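Local coordinates for protein-glutamine gamma-glutamyltransferase 2 (Pagrus major, PDB 1G0D), which catalyses, probably in a calcium-dependent way, the joining of peptide-bound glutamine side chains to primary amines such as protein lysines, at residues N12-E17 with S41-C46; G227-L232 with A262-V267; A245-T250 with L670-G675; I288-I293 with V335-S340; M508-V513 with I559-L564. All coordinates share one frame; numbering follows the deposited sequence.

Contact 1: N12-E17 with S41-C46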
# COMPACT_ATOMS: atom_id res chain seq x y z
N ASN A 12 -29.32 9.09 24.10
CA ASN A 12 -28.60 10.02 23.23
C ASN A 12 -27.12 9.74 23.30
O ASN A 12 -26.53 9.92 24.37
CB ASN A 12 -28.84 11.42 23.70
CG ASN A 12 -28.62 12.42 22.61
OD1 ASN A 12 -27.74 12.25 21.74
ND2 ASN A 12 -29.42 13.49 22.63
N GLY A 13 -26.54 9.30 22.17
CA GLY A 13 -25.13 8.94 22.11
C GLY A 13 -24.18 10.10 22.00
O GLY A 13 -22.98 9.93 22.09
N ARG A 14 -24.72 11.29 21.80
CA ARG A 14 -23.93 12.49 21.65
C ARG A 14 -22.75 12.20 20.71
O ARG A 14 -21.59 12.35 21.09
CB ARG A 14 -23.46 12.96 23.03
CG ARG A 14 -24.54 12.83 24.16
CD ARG A 14 -24.22 13.57 25.48
NE ARG A 14 -22.82 14.02 25.58
CZ ARG A 14 -22.43 15.27 25.38
NH1 ARG A 14 -23.31 16.23 25.07
NH2 ARG A 14 -21.16 15.57 25.46
N SER A 15 -23.05 11.80 19.48
CA SER A 15 -22.02 11.47 18.52
C SER A 15 -21.25 12.64 17.94
O SER A 15 -20.10 12.49 17.59
CB SER A 15 -22.60 10.70 17.37
OG SER A 15 -23.84 11.24 17.02
N HIS A 16 -21.89 13.79 17.80
CA HIS A 16 -21.18 14.94 17.27
C HIS A 16 -20.01 15.29 18.21
O HIS A 16 -18.94 15.72 17.78
CB HIS A 16 -22.13 16.12 17.20
CG HIS A 16 -22.89 16.20 15.93
ND1 HIS A 16 -24.06 15.50 15.72
CD2 HIS A 16 -22.64 16.87 14.78
CE1 HIS A 16 -24.50 15.73 14.49
NE2 HIS A 16 -23.65 16.56 13.90
N GLU A 17 -20.26 15.10 19.50
CA GLU A 17 -19.31 15.40 20.54
C GLU A 17 -18.31 14.28 20.79
O GLU A 17 -17.10 14.51 20.77
CB GLU A 17 -20.08 15.73 21.82
CG GLU A 17 -21.03 16.93 21.66
CD GLU A 17 -22.52 16.55 21.45
OE1 GLU A 17 -22.80 15.49 20.84
OE2 GLU A 17 -23.40 17.33 21.89
N SER A 41 -19.41 9.72 26.61
CA SER A 41 -20.61 10.03 27.39
C SER A 41 -21.89 10.15 26.59
O SER A 41 -21.95 10.89 25.61
CB SER A 41 -20.43 11.33 28.15
OG SER A 41 -19.22 11.32 28.85
N ILE A 42 -22.91 9.45 27.03
CA ILE A 42 -24.20 9.44 26.36
C ILE A 42 -25.21 9.80 27.42
O ILE A 42 -24.88 9.79 28.60
CB ILE A 42 -24.48 8.01 25.77
CG1 ILE A 42 -24.64 6.98 26.89
CG2 ILE A 42 -23.28 7.57 24.85
CD1 ILE A 42 -25.39 5.71 26.49
N THR A 43 -26.44 10.14 27.04
CA THR A 43 -27.45 10.49 28.03
C THR A 43 -28.74 9.70 27.89
O THR A 43 -29.11 9.28 26.82
CB THR A 43 -27.85 11.95 27.93
OG1 THR A 43 -27.94 12.32 26.54
CG2 THR A 43 -26.85 12.81 28.64
N LEU A 44 -29.42 9.52 29.01
CA LEU A 44 -30.70 8.84 29.06
C LEU A 44 -31.68 9.95 29.35
O LEU A 44 -31.67 10.47 30.47
CB LEU A 44 -30.79 7.94 30.27
CG LEU A 44 -30.35 6.51 30.38
CD1 LEU A 44 -31.29 5.79 31.32
CD2 LEU A 44 -30.34 5.89 29.04
N GLN A 45 -32.52 10.34 28.38
CA GLN A 45 -33.53 11.37 28.67
C GLN A 45 -34.70 10.67 29.33
O GLN A 45 -35.33 9.81 28.73
CB GLN A 45 -34.01 12.07 27.41
CG GLN A 45 -34.34 13.52 27.68
CD GLN A 45 -35.71 13.92 27.16
OE1 GLN A 45 -35.88 14.15 25.96
NE2 GLN A 45 -36.71 14.02 28.06
N CYS A 46 -34.97 11.02 30.58
CA CYS A 46 -36.05 10.41 31.34
C CYS A 46 -37.33 11.26 31.43
O CYS A 46 -37.33 12.48 31.24
CB CYS A 46 -35.55 10.04 32.73
SG CYS A 46 -34.20 8.82 32.69
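Thr43 and Asn12 form an antiparallel hydrogen-bonded pair in the N-terminal immunoglobulin-like (E-set) domain, where the outermost strand 8-12 ends beside strand 40-46. The evidence is a two-way backbone exchange: Asn12 N donates to Thr43 O at 2.7 Å, and Thr43 N answers with a bond to Asn12 O of the same length. The two side chains lie side by side and point the same way, with Asn12 CB 3.1 Å from Thr43 OG1. That hydroxyl sits between the backbone N and the carbonyl carbon of its own residue (chi1 40°), which sets it against Asn12. At the other end of the asparagine, OD1 accepts from Arg14 N at 3.2 Å, an Asx turn that carries the chain from the strand to the N-cap position of helix 15-21, occupied by Arg14. The arginine folds back over strand 40-46 and crosses the Thr43 side chain at about a right angle, its CG 4.1 Å from Ile42 CA. Ser41 O, which also accepts from Asn18 ND2, lies at the edge of the guanidinium and in its plane; the bond it receives from Arg14 NE is weak, 3.2 Å long with an N-H...O angle of 135°.

Contact 2: G227-L232 with A262-V267; sequences GDRGVL and AGVRPV
Gly227 O lies 3.6 Å from Pro266 CG, the first of several backbone oxygens that line the proline ring. Asp228 O comes next and approaches the neighbouring ring atom, Pro266 CD. Arg229 then lays the aliphatic part of its side chain against Val264, CB to CG1 3.9 Å; chi1 of -70° sets its CG anti to the carbonyl carbon, 4.0 Å from Val264 CG1, and beyond the extended chain NH1 bonds to Asn194 OD1. At Gly230 the carbonyl turns to the proline again, and a CA-H...O contact joins Gly230 O to Pro266 CA at 3.4 Å. Val231 supplies the one conventional hydrogen bond between the segments: Val267 N donates to Val231 O at 2.8 Å, from above the carbonyl plane (38° out of it). With the Val267 to Thr233 backbone bond it makes one parallel beta bridge, Leu232 with Val267, between otherwise irregular loops. Leu232 closes the series, its CA 3.4 Å from Val267 O and its CD2 3.8 Å from Val267 CB. Leu232 also rests on Val274, Phe275 and Val278 of helix 272-286, which begins at the active-site Cys272; a catalytic cysteine at the start of a helix is a feature of the papain-like transglutaminase core.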
# COMPACT_ATOMS: atom_id res chain seq x y z
N GLY A 227 -8.72 -16.26 -2.19
CA GLY A 227 -9.34 -16.38 -3.50
C GLY A 227 -10.86 -16.34 -3.67
O GLY A 227 -11.33 -15.88 -4.72
N ASP A 228 -11.62 -16.80 -2.69
CA ASP A 228 -13.05 -16.76 -2.87
C ASP A 228 -13.72 -15.50 -2.33
O ASP A 228 -14.75 -15.07 -2.86
CB ASP A 228 -13.70 -18.04 -2.32
CG ASP A 228 -13.15 -18.43 -1.01
OD1 ASP A 228 -11.93 -18.67 -0.93
OD2 ASP A 228 -13.96 -18.51 -0.04
N ARG A 229 -13.15 -14.87 -1.31
CA ARG A 229 -13.74 -13.64 -0.82
C ARG A 229 -12.76 -12.51 -0.68
O ARG A 229 -13.12 -11.47 -0.18
CB ARG A 229 -14.41 -13.88 0.51
CG ARG A 229 -15.66 -14.72 0.41
CD ARG A 229 -16.38 -14.84 1.75
NE ARG A 229 -17.12 -16.09 1.84
CZ ARG A 229 -18.36 -16.20 2.32
NH1 ARG A 229 -18.99 -15.13 2.77
NH2 ARG A 229 -18.97 -17.38 2.36
N GLY A 230 -11.55 -12.70 -1.16
CA GLY A 230 -10.53 -11.67 -1.03
C GLY A 230 -11.03 -10.39 -1.60
O GLY A 230 -12.08 -10.38 -2.23
N VAL A 231 -10.30 -9.30 -1.43
CA VAL A 231 -10.80 -8.04 -1.96
C VAL A 231 -10.43 -7.82 -3.41
O VAL A 231 -11.23 -7.25 -4.17
CB VAL A 231 -10.28 -6.86 -1.13
CG1 VAL A 231 -10.62 -5.46 -1.81
CG2 VAL A 231 -10.88 -6.99 0.21
N LEU A 232 -9.24 -8.26 -3.80
CA LEU A 232 -8.79 -8.08 -5.17
C LEU A 232 -8.27 -9.36 -5.79
O LEU A 232 -7.77 -10.26 -5.12
CB LEU A 232 -7.65 -7.07 -5.22
CG LEU A 232 -7.96 -5.58 -5.11
CD1 LEU A 232 -6.72 -4.85 -4.61
CD2 LEU A 232 -8.42 -5.05 -6.47
N ALA A 262 -20.90 -5.77 -4.88
CA ALA A 262 -21.07 -7.04 -5.62
C ALA A 262 -21.31 -8.27 -4.78
O ALA A 262 -21.31 -9.36 -5.30
CB ALA A 262 -19.86 -7.31 -6.49
N GLY A 263 -21.49 -8.09 -3.48
CA GLY A 263 -21.70 -9.22 -2.59
C GLY A 263 -20.38 -9.85 -2.16
O GLY A 263 -20.27 -11.06 -2.06
N VAL A 264 -19.38 -9.03 -1.88
CA VAL A 264 -18.10 -9.58 -1.49
C VAL A 264 -17.62 -10.49 -2.65
O VAL A 264 -17.82 -11.72 -2.68
CB VAL A 264 -18.25 -10.32 -0.15
CG1 VAL A 264 -16.96 -10.98 0.24
CG2 VAL A 264 -18.61 -9.33 0.92
N ARG A 265 -16.97 -9.84 -3.62
CA ARG A 265 -16.49 -10.49 -4.80
C ARG A 265 -15.14 -9.92 -5.21
O ARG A 265 -15.08 -8.75 -5.59
CB ARG A 265 -17.48 -10.22 -5.90
CG ARG A 265 -18.19 -11.41 -6.37
CD ARG A 265 -18.75 -11.09 -7.73
NE ARG A 265 -19.72 -12.08 -8.17
CZ ARG A 265 -20.98 -12.13 -7.75
NH1 ARG A 265 -21.78 -13.09 -8.21
NH2 ARG A 265 -21.45 -11.24 -6.87
N PRO A 266 -14.06 -10.73 -5.21
CA PRO A 266 -12.74 -10.22 -5.60
C PRO A 266 -12.85 -9.26 -6.77
O PRO A 266 -13.55 -9.54 -7.74
CB PRO A 266 -11.96 -11.48 -5.95
CG PRO A 266 -12.46 -12.46 -4.97
CD PRO A 266 -13.97 -12.17 -4.86
N VAL A 267 -12.17 -8.12 -6.68
CA VAL A 267 -12.22 -7.11 -7.73
C VAL A 267 -11.12 -7.34 -8.73
O VAL A 267 -10.00 -7.61 -8.34
CB VAL A 267 -12.07 -5.73 -7.10
CG1 VAL A 267 -12.06 -4.66 -8.16
CG2 VAL A 267 -13.18 -5.52 -6.09

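Contact 3: A245-T250 with L670-G675; sequences APYRWT and LKDVKG
The Tyr247 ring is met obliquely by Asp672 N and by Lys671 CB, while one of its faces carries Arg248 CG from its own segment, 4.2 Å above the plane and offset toward the rim. This is an interdomain contact: 245-250 belongs to the catalytic core, and 670-675 leads into strand 673-682 of the C-terminal immunoglobulin-like domain. Asp672 N approaches Tyr247 CE2 to 3.2 Å, and Asp672 OD2 lies 3.4 Å from Tyr247 CD2. Ring and carboxylate planes stand 84° apart, nearly perpendicular. On Tyr247, whose CB already points toward 670-675, chi1 of 77° puts CG between the backbone N and the carbonyl carbon, and Lys671 CB comes within 3.3 Å of Tyr247 OH. Both polar ends have a common partner, Asp666 OD2, which accepts from Tyr247 OH and forms a salt bridge with Lys671 NZ. OD1 of Asp672 is paired with Arg171 of strand 169-176, a charged link across the boundary. Such docking is consistent with the compact arrangement known from related transglutaminases, in which the C-terminal domains fold against the core. Lys674 NZ, which also forms a salt bridge with Asp664, donates to a water 3.1 Å away that passes a bond on to Trp249 O, and gives Tyr247 O a hydrogen bond of 2.7 Å that arrives in the carbonyl plane.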
# COMPACT_ATOMS: atom_id res chain seq x y z
N ALA A 245 -7.60 -2.52 -15.28
CA ALA A 245 -6.18 -2.77 -15.18
C ALA A 245 -5.68 -2.12 -13.90
O ALA A 245 -6.10 -1.00 -13.55
CB ALA A 245 -5.47 -2.20 -16.37
N PRO A 246 -4.77 -2.80 -13.17
CA PRO A 246 -4.21 -2.27 -11.93
C PRO A 246 -3.65 -0.85 -11.99
O PRO A 246 -3.81 -0.08 -11.06
CB PRO A 246 -3.13 -3.29 -11.58
CG PRO A 246 -3.64 -4.54 -12.13
CD PRO A 246 -4.26 -4.15 -13.45
N TYR A 247 -3.01 -0.50 -13.10
CA TYR A 247 -2.41 0.83 -13.22
C TYR A 247 -3.44 1.96 -13.37
O TYR A 247 -3.08 3.15 -13.43
CB TYR A 247 -1.43 0.82 -14.40
CG TYR A 247 -2.13 0.89 -15.71
CD1 TYR A 247 -2.51 -0.26 -16.38
CD2 TYR A 247 -2.50 2.12 -16.26
CE1 TYR A 247 -3.25 -0.21 -17.57
CE2 TYR A 247 -3.24 2.20 -17.44
CZ TYR A 247 -3.61 1.02 -18.09
OH TYR A 247 -4.36 1.09 -19.25
N ARG A 248 -4.72 1.60 -13.41
CA ARG A 248 -5.81 2.56 -13.56
C ARG A 248 -6.25 3.23 -12.26
O ARG A 248 -6.61 4.39 -12.25
CB ARG A 248 -7.06 1.86 -14.15
CG ARG A 248 -7.07 1.65 -15.66
CD ARG A 248 -7.59 2.85 -16.40
NE ARG A 248 -8.86 2.60 -17.08
CZ ARG A 248 -9.79 3.54 -17.25
NH1 ARG A 248 -10.91 3.23 -17.88
NH2 ARG A 248 -9.62 4.77 -16.76
N TRP A 249 -6.25 2.49 -11.17
CA TRP A 249 -6.74 3.05 -9.93
C TRP A 249 -5.95 4.17 -9.32
O TRP A 249 -4.72 4.13 -9.26
CB TRP A 249 -6.90 1.96 -8.89
CG TRP A 249 -7.49 0.64 -9.36
CD1 TRP A 249 -6.79 -0.51 -9.54
CD2 TRP A 249 -8.88 0.29 -9.48
NE1 TRP A 249 -7.65 -1.55 -9.76
CE2 TRP A 249 -8.94 -1.10 -9.72
CE3 TRP A 249 -10.08 1.01 -9.40
CZ2 TRP A 249 -10.15 -1.81 -9.88
CZ3 TRP A 249 -11.30 0.30 -9.55
CH2 TRP A 249 -11.31 -1.10 -9.79
N THR A 250 -6.67 5.19 -8.85
CA THR A 250 -6.04 6.33 -8.18
C THR A 250 -6.41 6.36 -6.70
O THR A 250 -6.04 7.28 -5.98
CB THR A 250 -6.47 7.64 -8.82
OG1 THR A 250 -7.85 7.57 -9.22
CG2 THR A 250 -5.62 7.91 -10.02
N LEU A 670 -2.60 5.26 -25.50
CA LEU A 670 -1.96 5.98 -24.38
C LEU A 670 -2.56 5.52 -23.08
O LEU A 670 -3.75 5.77 -22.79
CB LEU A 670 -2.17 7.48 -24.47
CG LEU A 670 -0.93 8.38 -24.46
CD1 LEU A 670 -1.23 9.61 -23.65
CD2 LEU A 670 0.27 7.67 -23.94
N LYS A 671 -1.73 4.84 -22.29
CA LYS A 671 -2.18 4.31 -21.03
C LYS A 671 -1.25 4.78 -19.94
O LYS A 671 -0.09 5.11 -20.22
CB LYS A 671 -2.18 2.77 -21.06
CG LYS A 671 -2.63 2.13 -22.37
CD LYS A 671 -2.52 0.61 -22.34
CE LYS A 671 -3.86 -0.03 -22.67
NZ LYS A 671 -5.02 0.82 -22.20
N ASP A 672 -1.78 4.80 -18.70
CA ASP A 672 -1.00 5.18 -17.52
C ASP A 672 -0.73 6.69 -17.55
O ASP A 672 0.41 7.15 -17.51
CB ASP A 672 0.31 4.35 -17.54
CG ASP A 672 0.90 4.10 -16.17
OD1 ASP A 672 2.15 4.11 -16.05
OD2 ASP A 672 0.15 3.88 -15.20
N VAL A 673 -1.78 7.48 -17.65
CA VAL A 673 -1.58 8.92 -17.65
C VAL A 673 -2.27 9.58 -16.44
O VAL A 673 -3.49 9.52 -16.30
CB VAL A 673 -2.10 9.54 -18.98
CG1 VAL A 673 -1.86 11.03 -18.98
CG2 VAL A 673 -1.40 8.89 -20.16
N LYS A 674 -1.47 10.23 -15.57
CA LYS A 674 -1.98 10.86 -14.36
C LYS A 674 -1.76 12.36 -14.13
O LYS A 674 -0.99 13.05 -14.83
CB LYS A 674 -1.43 10.14 -13.12
CG LYS A 674 -0.98 8.72 -13.32
CD LYS A 674 -2.18 7.88 -13.56
CE LYS A 674 -1.98 6.47 -13.14
NZ LYS A 674 -3.30 5.83 -12.96
N GLY A 675 -2.44 12.82 -13.08
CA GLY A 675 -2.39 14.20 -12.64
C GLY A 675 -3.02 14.33 -11.25
O GLY A 675 -3.87 13.49 -10.89
O HOH W 1 -2.84 5.70 -9.91

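Contact 4: I288-I293 with V335-S340. With SO4 (sulfate ion), chain B.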
# COMPACT_ATOMS: atom_id res chain seq x y z
N ILE A 288 -5.06 1.42 13.02
CA ILE A 288 -3.68 0.98 13.21
C ILE A 288 -2.78 1.84 12.35
O ILE A 288 -2.98 1.91 11.15
CB ILE A 288 -3.52 -0.52 12.82
CG1 ILE A 288 -4.50 -1.38 13.64
CG2 ILE A 288 -2.12 -0.99 13.09
CD1 ILE A 288 -4.40 -2.90 13.39
N PRO A 289 -1.81 2.54 12.95
CA PRO A 289 -0.89 3.40 12.19
C PRO A 289 -0.23 2.62 11.03
O PRO A 289 0.41 1.58 11.25
CB PRO A 289 0.11 3.86 13.24
CG PRO A 289 -0.59 3.72 14.49
CD PRO A 289 -1.53 2.59 14.39
N THR A 290 -0.37 3.12 9.79
CA THR A 290 0.16 2.41 8.61
C THR A 290 0.75 3.30 7.48
O THR A 290 0.27 4.41 7.22
CB THR A 290 -1.01 1.52 8.03
OG1 THR A 290 -1.48 0.63 9.05
CG2 THR A 290 -0.59 0.71 6.81
N ARG A 291 1.79 2.82 6.83
CA ARG A 291 2.34 3.58 5.70
C ARG A 291 2.85 2.65 4.61
O ARG A 291 3.55 1.67 4.89
CB ARG A 291 3.49 4.47 6.13
CG ARG A 291 4.49 3.79 7.01
CD ARG A 291 5.64 4.71 7.29
NE ARG A 291 6.68 4.02 8.01
CZ ARG A 291 7.72 4.61 8.57
NH1 ARG A 291 7.86 5.93 8.49
NH2 ARG A 291 8.63 3.87 9.20
N PRO A 292 2.48 2.92 3.36
CA PRO A 292 2.95 2.06 2.27
C PRO A 292 4.43 2.24 2.02
O PRO A 292 4.87 3.37 1.78
CB PRO A 292 2.15 2.52 1.06
CG PRO A 292 0.99 3.24 1.66
CD PRO A 292 1.55 3.93 2.85
N ILE A 293 5.20 1.15 2.09
CA ILE A 293 6.62 1.27 1.79
C ILE A 293 6.96 0.57 0.46
O ILE A 293 6.37 -0.46 0.14
CB ILE A 293 7.56 0.78 2.93
CG1 ILE A 293 7.87 -0.63 2.72
CG2 ILE A 293 7.03 1.04 4.33
CD1 ILE A 293 9.32 -0.66 2.58
N VAL A 335 3.34 -2.81 3.25
CA VAL A 335 2.88 -1.84 4.20
C VAL A 335 3.54 -2.08 5.55
O VAL A 335 3.89 -3.20 5.87
CB VAL A 335 1.36 -1.99 4.21
CG1 VAL A 335 0.81 -2.38 5.56
CG2 VAL A 335 0.78 -0.78 3.64
N GLU A 336 3.76 -1.02 6.32
CA GLU A 336 4.35 -1.12 7.66
C GLU A 336 3.25 -0.68 8.63
O GLU A 336 2.63 0.36 8.41
CB GLU A 336 5.53 -0.16 7.78
CG GLU A 336 6.88 -0.81 8.00
CD GLU A 336 8.00 0.18 7.84
OE1 GLU A 336 7.85 1.35 8.25
OE2 GLU A 336 9.04 -0.20 7.29
N SER A 337 2.97 -1.46 9.68
CA SER A 337 1.94 -1.07 10.66
C SER A 337 2.58 -0.96 12.04
O SER A 337 3.38 -1.79 12.43
CB SER A 337 0.81 -2.10 10.75
OG SER A 337 -0.07 -2.02 9.64
N TRP A 338 2.21 0.06 12.80
CA TRP A 338 2.75 0.27 14.13
C TRP A 338 1.97 -0.46 15.19
O TRP A 338 0.78 -0.29 15.29
CB TRP A 338 2.73 1.75 14.51
CG TRP A 338 3.47 2.04 15.77
CD1 TRP A 338 2.97 2.02 17.06
CD2 TRP A 338 4.86 2.37 15.89
NE1 TRP A 338 3.97 2.33 17.96
CE2 TRP A 338 5.14 2.55 17.26
CE3 TRP A 338 5.90 2.53 14.96
CZ2 TRP A 338 6.42 2.87 17.72
CZ3 TRP A 338 7.18 2.86 15.42
CH2 TRP A 338 7.43 3.03 16.78
N MET A 339 2.66 -1.25 15.98
CA MET A 339 2.04 -1.99 17.08
C MET A 339 3.14 -2.64 17.92
O MET A 339 4.25 -2.85 17.44
CB MET A 339 1.14 -3.07 16.53
CG MET A 339 1.86 -4.23 15.87
SD MET A 339 0.66 -5.23 14.98
CE MET A 339 0.39 -4.29 13.62
N SER A 340 2.83 -2.93 19.18
CA SER A 340 3.77 -3.60 20.04
C SER A 340 3.52 -5.11 19.89
O SER A 340 2.38 -5.57 19.71
CB SER A 340 3.55 -3.15 21.47
OG SER A 340 2.41 -3.76 22.00
S SO4 B . 10.10 6.28 11.76
O1 SO4 B . 10.57 4.99 11.87
O2 SO4 B . 8.85 6.34 12.42
O3 SO4 B . 11.00 6.99 12.55
O4 SO4 B . 10.17 6.72 10.39
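Arg291 and Glu336 form a buried salt bridge on one antiparallel hydrogen-bonded pair of the catalytic core's beta sheet, between outermost strand 290-298 and strand 329-339, which carries the active-site His332. Two arginine nitrogens grip one oxygen: NE reaches Glu336 OE1 at 2.9 Å and NH2 the same OE1 at 2.8 Å, both with OE1 near the guanidinium plane. The guanidinium and carboxylate planes are nevertheless 57° apart. Arg291 CG stands between the backbone N and the carbonyl carbon (chi1 46°), and the chain runs extended to NE, beside OE1. At the guanidinium edge NH1 also holds O4 of a sulfate ion, probably from the crystallisation liquor, at 3.1 Å, and Trp351 makes a cation-pi contact. A methionine in place of Arg291 would probably leave the buried Glu336 carboxylate without its cationic mate. Beneath the side chains, Arg291 N donates to Glu336 O and Glu336 N to Arg291 O; Trp338 N extends the ladder to Pro289 O at 2.8 Å. On the other face, Ser337 OG donates to Thr290 OG1 (3.1 Å), which donates to Ile288 O. Apolar packing follows: Pro289 CB lies 3.6 Å from Trp338 CB, and Thr290 CG2 touches Val335 CG1 at 3.6 Å.

Contact 5: M508-V513 with I559-L564; sequences MLAMAV and IRVKAL
Met511 and Arg560, like Leu509 and Lys562, are antiparallel hydrogen-bonded pairs, and each pair exchanges two backbone bonds between strands 502-513 and 558-566. Both lie inside a mixed sheet, 502-513 between 558-566 and 525-532, while 558-566 adjoins strand 573-581, which carries residues of the probable GTP site. Arg560 N to Met511 O is the shortest at 2.9 Å, the donor nearly along the C=O axis but the bond bent at the hydrogen (140°); Met511 N to Arg560 O is straight (175°) but 3.2 Å long. Weaker CA-H...O contacts lie between, such as Met508 CA to Lys562 O at 3.4 Å. On the face of Ala510 and Val561 apolar contacts are slight, with Ala510 CB 4.4 Å from both Ile559 CG2 and Val561 CG2. On the other, Leu509 CD1 lies 4.1 Å from Lys562 CB, and Val513 CG2 sits 3.6 Å above the Arg560 guanidinium plane, over its centre. Arg560 bends at chi3 (-78°), and its NE reaches OD1 of Asn579, a residue that probably belongs to the GTP site, while NH1 bonds to Ser517 and Asn330. Arg560 NH2 and Lys562 NZ both form salt bridges with Asp326 OD2. A leucine at Arg560 would probably cost Asp326 one cation and leave Asn579 OD1 and Ser517 without this donor. The chemistry therefore implies one apolar face and, on the other, two cations among apolar side chains, sharing one carboxylate.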
# COMPACT_ATOMS: atom_id res chain seq x y z
N MET A 508 25.26 -5.76 -26.27
CA MET A 508 24.18 -4.93 -25.75
C MET A 508 22.82 -5.40 -26.25
O MET A 508 22.68 -5.75 -27.42
CB MET A 508 24.35 -3.49 -26.18
CG MET A 508 25.76 -3.05 -26.24
SD MET A 508 25.73 -1.53 -27.18
CE MET A 508 27.06 -1.79 -28.38
N LEU A 509 21.83 -5.45 -25.37
CA LEU A 509 20.48 -5.85 -25.77
C LEU A 509 19.49 -4.90 -25.17
O LEU A 509 19.73 -4.32 -24.13
CB LEU A 509 20.08 -7.22 -25.24
CG LEU A 509 20.90 -8.48 -25.00
CD1 LEU A 509 22.02 -8.27 -23.98
CD2 LEU A 509 19.89 -9.54 -24.49
N ALA A 510 18.35 -4.78 -25.80
CA ALA A 510 17.32 -3.91 -25.30
C ALA A 510 16.03 -4.70 -25.52
O ALA A 510 15.67 -5.01 -26.66
CB ALA A 510 17.32 -2.63 -26.07
N MET A 511 15.36 -5.06 -24.43
CA MET A 511 14.13 -5.84 -24.50
C MET A 511 13.09 -5.17 -23.65
O MET A 511 13.43 -4.57 -22.65
CB MET A 511 14.37 -7.23 -23.94
CG MET A 511 14.27 -7.25 -22.44
SD MET A 511 15.34 -8.48 -21.66
CE MET A 511 16.86 -8.11 -22.58
N ALA A 512 11.82 -5.29 -24.03
CA ALA A 512 10.74 -4.70 -23.25
C ALA A 512 10.59 -5.57 -21.99
O ALA A 512 10.96 -6.75 -21.99
CB ALA A 512 9.46 -4.68 -24.04
N VAL A 513 10.04 -4.98 -20.93
CA VAL A 513 9.88 -5.68 -19.65
C VAL A 513 8.64 -5.19 -18.86
O VAL A 513 8.00 -4.18 -19.24
CB VAL A 513 11.16 -5.41 -18.83
CG1 VAL A 513 10.85 -4.54 -17.67
CG2 VAL A 513 11.82 -6.69 -18.41
N ILE A 559 11.77 -0.52 -20.67
CA ILE A 559 12.75 -1.16 -21.52
C ILE A 559 13.98 -1.49 -20.71
O ILE A 559 14.68 -0.60 -20.23
CB ILE A 559 13.11 -0.23 -22.72
CG1 ILE A 559 11.96 -0.24 -23.73
CG2 ILE A 559 14.41 -0.70 -23.38
CD1 ILE A 559 12.01 0.88 -24.73
N ARG A 560 14.26 -2.77 -20.55
CA ARG A 560 15.43 -3.17 -19.79
C ARG A 560 16.64 -3.27 -20.73
O ARG A 560 16.64 -4.09 -21.63
CB ARG A 560 15.18 -4.52 -19.14
CG ARG A 560 16.19 -4.92 -18.08
CD ARG A 560 15.64 -6.11 -17.33
NE ARG A 560 14.63 -5.72 -16.36
CZ ARG A 560 14.02 -6.57 -15.52
NH1 ARG A 560 13.11 -6.12 -14.66
NH2 ARG A 560 14.32 -7.86 -15.56
N VAL A 561 17.64 -2.42 -20.54
CA VAL A 561 18.85 -2.46 -21.36
C VAL A 561 19.93 -3.17 -20.56
O VAL A 561 20.06 -2.93 -19.36
CB VAL A 561 19.33 -1.05 -21.69
CG1 VAL A 561 20.61 -1.12 -22.52
CG2 VAL A 561 18.24 -0.31 -22.44
N LYS A 562 20.67 -4.07 -21.21
CA LYS A 562 21.76 -4.81 -20.56
C LYS A 562 23.05 -4.72 -21.36
O LYS A 562 23.04 -4.61 -22.57
CB LYS A 562 21.40 -6.29 -20.41
CG LYS A 562 20.09 -6.51 -19.70
CD LYS A 562 19.84 -8.00 -19.52
CE LYS A 562 18.58 -8.29 -18.73
NZ LYS A 562 18.58 -9.70 -18.28
N ALA A 563 24.18 -4.74 -20.69
CA ALA A 563 25.41 -4.65 -21.44
C ALA A 563 26.35 -5.63 -20.80
O ALA A 563 26.40 -5.74 -19.58
CB ALA A 563 25.97 -3.24 -21.38
N LEU A 564 27.07 -6.37 -21.63
CA LEU A 564 28.03 -7.36 -21.16
C LEU A 564 29.35 -6.89 -21.72
O LEU A 564 29.41 -6.43 -22.86
CB LEU A 564 27.70 -8.74 -21.73
CG LEU A 564 27.91 -10.02 -20.94
CD1 LEU A 564 29.12 -10.72 -21.47
CD2 LEU A 564 28.01 -9.74 -19.46

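Contacts 4 and 5 are the buried pair, both antiparallel ladders with charged side chains on one face, yet in different sheets, centres 36 Å apart; contact 4 pairs its charges across the strands, whereas contact 5 sends both cations to an outside aspartate. Contacts 1, 2 and 3 are partly buried. Contact 1 ends an edge strand of the N-terminal domain, its centre about 66 Å from that of contact 5. Contact 2 relies on carbonyls around a proline, and contact 3 on a lysine amine reaching a carbonyl and on a tyrosine ring; these two touch, Val267 CG1 to Trp249 CZ2 at 3.8 Å. Contacts 4 and 5 nest within the loop closed by contact 3.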